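Putative PTS system, cellobiose-specific IIA component (Streptococcus mutans, PDB 3L8R) probably relays a phosphoryl group from HPr to the IIB component of a cellobiose phosphotransferase system, working as a magnesium-binding trimer. Local coordinates at the interface of chains A and B. Sequence-based numbering; all coordinates share one arbitrary frame. Chains: chain A/B, Putative PTS system, cellobiose-specific IIA component.

The interface of chains A and B. Residues chain A 81, 88; chain B 24, 90, 92.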
ATOM      1  N   TYR A  81      10.541 -17.233  -8.823  1.00 37.44           N
ATOM      2  CA  TYR A  81      10.091 -18.018  -7.679  1.00 36.79           C
ATOM      3  C   TYR A  81       9.141 -19.138  -8.122  1.00 36.71           C
ATOM      4  O   TYR A  81       9.226 -20.266  -7.604  1.00 36.95           O
ATOM      5  CB  TYR A  81       9.418 -17.152  -6.599  1.00 36.72           C
ATOM      6  CG  TYR A  81       8.665 -17.974  -5.537  1.00 36.41           C
ATOM      7  CD1 TYR A  81       7.308 -18.286  -5.690  1.00 36.50           C
ATOM      8  CD2 TYR A  81       9.320 -18.464  -4.415  1.00 35.21           C
ATOM      9  CE1 TYR A  81       6.626 -19.056  -4.746  1.00 35.72           C
ATOM     10  CE2 TYR A  81       8.645 -19.221  -3.461  1.00 36.06           C
ATOM     11  CZ  TYR A  81       7.295 -19.515  -3.629  1.00 37.09           C
ATOM     12  OH  TYR A  81       6.618 -20.286  -2.680  1.00 36.90           O
ATOM     13  N   LYS A  88      15.585 -15.859  -0.801  1.00 27.52           N
ATOM     14  CA  LYS A  88      15.461 -15.430   0.588  1.00 28.20           C
ATOM     15  C   LYS A  88      15.159 -13.977   0.585  1.00 26.88           C
ATOM     16  O   LYS A  88      15.949 -13.156   0.152  1.00 27.72           O
ATOM     17  CB  LYS A  88      16.663 -15.760   1.465  1.00 27.97           C
ATOM     18  CG  LYS A  88      16.825 -17.261   1.706  1.00 34.67           C
ATOM     19  CD  LYS A  88      15.475 -18.077   1.873  1.00 38.82           C
ATOM     20  CE  LYS A  88      15.193 -19.032   0.699  1.00 39.06           C
ATOM     21  NZ  LYS A  88      13.736 -19.078   0.399  1.00 41.72           N
TER
ATOM     22  N   GLN B  24       1.693 -21.491   0.579  1.00 25.53           N
ATOM     23  CA  GLN B  24       1.428 -21.195  -0.793  1.00 25.71           C
ATOM     24  C   GLN B  24      -0.087 -21.094  -0.997  1.00 24.75           C
ATOM     25  O   GLN B  24      -0.556 -20.208  -1.723  1.00 24.66           O
ATOM     26  CB  GLN B  24       2.048 -22.249  -1.705  1.00 26.32           C
ATOM     27  CG  GLN B  24       3.540 -22.235  -1.757  1.00 30.06           C
ATOM     28  CD  GLN B  24       4.108 -23.414  -2.552  1.00 36.13           C
ATOM     29  OE1 GLN B  24       4.163 -23.348  -3.807  1.00 38.17           O
ATOM     30  NE2 GLN B  24       4.519 -24.407  -1.911  1.00 38.61           N
ATOM     31  N   GLU B  90       8.969 -16.001   2.138  1.00 25.00           N
ATOM     32  CA  GLU B  90       8.676 -16.290   0.765  1.00 24.41           C
ATOM     33  C   GLU B  90       8.027 -15.119   0.047  1.00 23.22           C
ATOM     34  O   GLU B  90       7.032 -14.547   0.508  1.00 23.56           O
ATOM     35  CB  GLU B  90       7.700 -17.456   0.745  1.00 24.11           C
ATOM     36  CG  GLU B  90       7.872 -18.349  -0.373  1.00 27.82           C
ATOM     37  CD  GLU B  90       8.834 -19.442  -0.068  1.00 32.83           C
ATOM     38  OE1 GLU B  90       8.552 -20.575  -0.524  1.00 36.52           O
ATOM     39  OE2 GLU B  90       9.873 -19.185   0.598  1.00 35.64           O
ATOM     40  N   ILE B  92       6.064 -14.733  -2.418  1.00 19.32           N
ATOM     41  CA  ILE B  92       4.603 -14.753  -2.771  1.00 18.47           C
ATOM     42  C   ILE B  92       3.754 -14.342  -1.608  1.00 17.16           C
ATOM     43  O   ILE B  92       2.743 -13.684  -1.801  1.00 16.77           O
ATOM     44  CB  ILE B  92       4.050 -16.096  -3.188  1.00 18.59           C
ATOM     45  CG1 ILE B  92       4.637 -17.192  -2.294  1.00 20.31           C
ATOM     46  CG2 ILE B  92       4.311 -16.299  -4.633  1.00 20.57           C
ATOM     47  CD1 ILE B  92       3.744 -18.387  -2.146  1.00 25.72           C
TER
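Subunit meets subunit here in a homotrimeric helical bundle: a tyrosine of chain A reaches across to chain B and so may help to hold adjacent protomers in register. The patch illustrates how one aromatic residue can serve an interface twice, its ring packing on apolar groups while its hydroxyl donates to a carboxylate. A:Tyr81 OH gives its hydrogen bond to the carboxylate oxygen OE1 of B:Glu90 at 2.9 Å. That oxygen lies in the ring plane, at the CE2 edge, and is met on its anti side, 19° out of the carboxylate plane; ring and carboxylate are turned 69° apart. A chi1 of -146° lays CG of B:Glu90 3.3 Å from CE2 of A:Tyr81, and the bend at chi2 then turns OE1 towards the hydroxyl. On the same face, B:Ile92 stands above the ring plane beside the CD1-CE1 side and crosses the tyrosine at about a right angle, with methyl CG2 3.6 Å from CE1 of A:Tyr81. B:Glu90 OE2 faces A:Lys88 NZ 3.9 Å away in a long salt bridge. One carboxylate thus engages two segments of chain A, firmly through the tyrosine and more loosely through the lysine. A:Tyr81 sits near the C-terminal end of helix 53-82 and A:Lys88 in the loop that follows; B:Glu90 immediately precedes helix 91-117, which bears B:Ile92 and, about 8 Å from the contact's centre, the predicted phosphoryl-accepting B:His95.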